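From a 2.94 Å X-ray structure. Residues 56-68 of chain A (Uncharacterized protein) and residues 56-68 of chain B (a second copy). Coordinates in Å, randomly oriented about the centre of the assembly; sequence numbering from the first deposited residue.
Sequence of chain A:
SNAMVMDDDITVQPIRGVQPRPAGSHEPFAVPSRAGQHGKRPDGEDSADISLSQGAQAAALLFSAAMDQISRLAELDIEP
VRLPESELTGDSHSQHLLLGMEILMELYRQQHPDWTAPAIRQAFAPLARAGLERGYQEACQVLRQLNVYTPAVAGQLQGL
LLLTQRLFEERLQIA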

# COMPACT_ATOMS: atom_id res chain seq x y z
N ALA A 56 -13.73 -5.97 -1.68
CA ALA A 56 -12.26 -6.03 -1.65
C ALA A 56 -11.61 -5.09 -2.66
O ALA A 56 -10.68 -4.36 -2.32
CB ALA A 56 -11.78 -7.46 -1.86
N GLN A 57 -12.11 -5.10 -3.88
CA GLN A 57 -11.60 -4.26 -4.97
C GLN A 57 -11.72 -2.76 -4.66
O GLN A 57 -10.82 -1.98 -4.98
CB GLN A 57 -12.36 -4.60 -6.25
CG GLN A 57 -12.24 -3.57 -7.37
CD GLN A 57 -13.41 -3.64 -8.32
OE1 GLN A 57 -14.57 -3.40 -7.94
NE2 GLN A 57 -13.12 -3.97 -9.57
N ALA A 58 -12.83 -2.39 -4.05
CA ALA A 58 -13.06 -1.02 -3.65
C ALA A 58 -11.97 -0.62 -2.69
O ALA A 58 -11.21 0.31 -2.95
CB ALA A 58 -14.44 -0.88 -2.99
N ALA A 59 -11.88 -1.37 -1.59
CA ALA A 59 -10.95 -1.08 -0.52
C ALA A 59 -9.52 -1.00 -1.03
O ALA A 59 -8.74 -0.21 -0.53
CB ALA A 59 -11.06 -2.14 0.55
N ALA A 60 -9.18 -1.80 -2.03
CA ALA A 60 -7.81 -1.89 -2.52
C ALA A 60 -7.50 -0.61 -3.25
O ALA A 60 -6.48 0.02 -2.99
CB ALA A 60 -7.65 -3.05 -3.43
N LEU A 61 -8.41 -0.22 -4.13
CA LEU A 61 -8.28 1.04 -4.85
C LEU A 61 -8.07 2.23 -3.92
O LEU A 61 -7.16 3.03 -4.12
CB LEU A 61 -9.50 1.24 -5.74
CG LEU A 61 -9.53 0.32 -6.96
CD1 LEU A 61 -10.89 0.37 -7.63
CD2 LEU A 61 -8.43 0.68 -7.95
N LEU A 62 -8.90 2.34 -2.89
CA LEU A 62 -8.73 3.36 -1.86
C LEU A 62 -7.36 3.23 -1.17
O LEU A 62 -6.64 4.23 -0.99
CB LEU A 62 -9.86 3.25 -0.82
CG LEU A 62 -10.01 4.37 0.22
CD1 LEU A 62 -10.11 5.74 -0.40
CD2 LEU A 62 -11.23 4.13 1.08
N PHE A 63 -6.98 2.00 -0.82
CA PHE A 63 -5.73 1.81 -0.10
C PHE A 63 -4.59 2.34 -0.93
O PHE A 63 -3.81 3.17 -0.46
CB PHE A 63 -5.46 0.34 0.22
CG PHE A 63 -4.30 0.15 1.14
CD1 PHE A 63 -3.03 -0.09 0.65
CD2 PHE A 63 -4.47 0.27 2.51
CE1 PHE A 63 -1.95 -0.25 1.51
CE2 PHE A 63 -3.40 0.11 3.37
CZ PHE A 63 -2.14 -0.14 2.87
N SER A 64 -4.52 1.86 -2.16
CA SER A 64 -3.41 2.15 -3.04
C SER A 64 -3.37 3.64 -3.39
O SER A 64 -2.29 4.23 -3.46
CB SER A 64 -3.51 1.29 -4.30
OG SER A 64 -2.32 1.37 -5.07
N ALA A 65 -4.53 4.26 -3.58
CA ALA A 65 -4.52 5.63 -4.02
C ALA A 65 -4.07 6.47 -2.85
O ALA A 65 -3.20 7.33 -2.99
CB ALA A 65 -5.86 6.04 -4.52
N ALA A 66 -4.63 6.19 -1.67
CA ALA A 66 -4.38 7.00 -0.48
C ALA A 66 -2.93 6.91 -0.03
O ALA A 66 -2.28 7.92 0.26
CB ALA A 66 -5.30 6.60 0.64
N MSE A 67 -2.41 5.70 0.00
CA MSE A 67 -1.06 5.46 0.43
C MSE A 67 -0.15 6.29 -0.45
O MSE A 67 0.82 6.86 0.02
CB MSE A 67 -0.75 3.96 0.35
CG MSE A 67 -0.25 3.36 1.65
SE MSE A 67 -1.14 4.01 3.27
CE MSE A 67 -3.02 3.91 2.74
N ASP A 68 -0.50 6.39 -1.72
CA ASP A 68 0.24 7.25 -2.64
C ASP A 68 0.09 8.72 -2.26
O ASP A 68 1.08 9.42 -2.00
CB ASP A 68 -0.26 7.04 -4.08
CG ASP A 68 0.51 7.87 -5.09
OD1 ASP A 68 1.55 8.49 -4.75
OD2 ASP A 68 0.06 7.89 -6.25
N ALA B 56 -4.30 -0.35 -13.91
CA ALA B 56 -4.26 0.45 -12.68
C ALA B 56 -5.00 -0.24 -11.53
O ALA B 56 -4.67 -0.06 -10.35
CB ALA B 56 -4.85 1.83 -12.94
N GLN B 57 -6.01 -1.03 -11.91
CA GLN B 57 -6.80 -1.83 -10.99
C GLN B 57 -6.01 -3.01 -10.48
O GLN B 57 -5.86 -3.20 -9.28
CB GLN B 57 -8.05 -2.34 -11.70
CG GLN B 57 -8.63 -3.63 -11.12
CD GLN B 57 -10.05 -3.94 -11.61
OE1 GLN B 57 -11.03 -3.72 -10.88
NE2 GLN B 57 -10.17 -4.45 -12.85
N ALA B 58 -5.52 -3.82 -11.40
CA ALA B 58 -4.91 -5.07 -11.02
C ALA B 58 -3.69 -4.73 -10.19
O ALA B 58 -3.32 -5.48 -9.28
CB ALA B 58 -4.53 -5.89 -12.23
N ALA B 59 -3.10 -3.57 -10.51
CA ALA B 59 -1.91 -3.09 -9.82
C ALA B 59 -2.28 -2.71 -8.42
O ALA B 59 -1.59 -3.06 -7.48
CB ALA B 59 -1.32 -1.92 -10.55
N ALA B 60 -3.40 -2.00 -8.29
CA ALA B 60 -3.86 -1.56 -6.99
C ALA B 60 -4.14 -2.76 -6.10
O ALA B 60 -3.73 -2.79 -4.96
CB ALA B 60 -5.07 -0.69 -7.13
N LEU B 61 -4.81 -3.76 -6.64
CA LEU B 61 -5.00 -5.02 -5.93
C LEU B 61 -3.69 -5.56 -5.36
O LEU B 61 -3.58 -5.76 -4.14
CB LEU B 61 -5.65 -6.07 -6.84
CG LEU B 61 -7.13 -5.75 -7.11
CD1 LEU B 61 -7.75 -6.76 -8.06
CD2 LEU B 61 -7.96 -5.65 -5.81
N LEU B 62 -2.72 -5.77 -6.26
CA LEU B 62 -1.43 -6.33 -5.89
C LEU B 62 -0.79 -5.44 -4.85
O LEU B 62 -0.29 -5.94 -3.85
CB LEU B 62 -0.53 -6.51 -7.11
CG LEU B 62 0.95 -6.97 -6.99
CD1 LEU B 62 1.13 -8.26 -6.23
CD2 LEU B 62 1.61 -7.10 -8.34
N PHE B 63 -0.81 -4.13 -5.07
CA PHE B 63 -0.23 -3.25 -4.10
C PHE B 63 -0.86 -3.52 -2.72
O PHE B 63 -0.16 -3.93 -1.78
CB PHE B 63 -0.37 -1.78 -4.48
CG PHE B 63 0.28 -0.88 -3.50
CD1 PHE B 63 -0.41 -0.41 -2.40
CD2 PHE B 63 1.61 -0.54 -3.64
CE1 PHE B 63 0.20 0.42 -1.46
CE2 PHE B 63 2.24 0.30 -2.70
CZ PHE B 63 1.53 0.77 -1.60
N SER B 64 -2.17 -3.28 -2.61
CA SER B 64 -2.84 -3.34 -1.31
C SER B 64 -2.50 -4.66 -0.62
O SER B 64 -1.87 -4.66 0.45
CB SER B 64 -4.35 -3.15 -1.45
OG SER B 64 -5.02 -3.47 -0.24
N ALA B 65 -2.88 -5.77 -1.24
CA ALA B 65 -2.60 -7.10 -0.74
C ALA B 65 -1.15 -7.25 -0.28
O ALA B 65 -0.89 -7.66 0.84
CB ALA B 65 -2.95 -8.15 -1.80
N ALA B 66 -0.20 -6.91 -1.14
CA ALA B 66 1.19 -7.17 -0.79
C ALA B 66 1.60 -6.37 0.44
O ALA B 66 2.34 -6.85 1.29
CB ALA B 66 2.10 -6.90 -1.96
N MSE B 67 1.12 -5.15 0.55
CA MSE B 67 1.42 -4.35 1.72
C MSE B 67 0.80 -4.99 2.94
O MSE B 67 1.40 -5.04 4.01
CB MSE B 67 0.91 -2.93 1.50
CG MSE B 67 1.55 -2.32 0.28
SE MSE B 67 3.45 -2.19 0.63
CE MSE B 67 3.33 -0.78 1.97
N ASP B 68 -0.40 -5.53 2.76
CA ASP B 68 -1.07 -6.27 3.81
C ASP B 68 -0.17 -7.42 4.25
O ASP B 68 0.35 -7.44 5.36
CB ASP B 68 -2.42 -6.80 3.31
CG ASP B 68 -3.20 -7.45 4.40
OD1 ASP B 68 -3.65 -6.71 5.30
OD2 ASP B 68 -3.37 -8.69 4.38

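Helices that carry small residues at their crossing point can approach more closely than helices whose contact face is built from large ones, and these two copies of one segment illustrate the principle well. Each stretch is helical throughout, held by a regular ladder of i to i+4 backbone hydrogen bonds, and the two axes cross at 81°, coming within 8.1 Å of each other. So steep a crossing confines the contact to a compact patch, and 549 Å² of surface, summed over both sides, is buried there.

The centre of the patch is made by alanine and serine. The CA atoms of A60(A) and S64(B) lie 5.3 Å apart, and those of S64(A) and A60(B) 5.4 Å, so the register is reciprocal: each alanine faces the other copy's serine. All four point their CA-to-CB bonds toward the opposing helix, yet none has much side chain to interpose. The CB of S64(B) comes to 3.8 Å from the CA of A60(A), which amounts to a side chain resting against backbone, and the CB of S64(A) sits 3.8 Å from the CB of A60(B). The serine hydroxyls find their hydrogen bonds elsewhere in the structure, so what these residues bring to the crossing is chiefly their small size.

Larger side chains then fill the space around this shallow centre. L61 does not aim its CA-to-CB bond at the partner in either copy, but its end bends nearer. With chi1 in the m well and chi2 in t, the leucine brings CD2 of L61(B) to 3.5 Å from CB of A60(A), and the reciprocal contact, CD2 of L61(A) to CB of A60(B), measures 3.7 Å. The bump of one helix is thus the leucine methyl, and the hollow of the other is the low ground over alanine. The same methyl of L61(B) also lies 4.0 Å from the CA of Q57(A), where the backbone helps to line the hollow.

Beyond the serines, the phenylalanines supply the bulk. F63(A) and F63(B), both with chi1 near t, meet at their CE1 atoms, 3.7 Å apart; the atom from chain B lies at the edge of the F63(A) ring, near its plane. Each ring also reaches the next turn of the partner, with CE1 of F63(A) 3.9 Å from CB of M67(B) and CE1 of F63(B) 4.1 Å from CB of M67(A). The two selenomethionine side chains differ in conformation: M67(B) is m, m, m, while the chi1 of M67(A), -125°, falls between wells; the end of M67(A) leads away, but the CB contact is kept in both directions.

One polar link completes the packing. The glutamines leave their helices sideways and extend through t, t conformations until their ends meet, NE2 of Q57(A) donating to OE1 of Q57(B) at 2.5 Å. That is very short for an amide pair, and at 2.94 Å resolution the exact length deserves caution. It is the sole hydrogen bond between the stretches; the rest of the fit is close apolar and van der Waals packing.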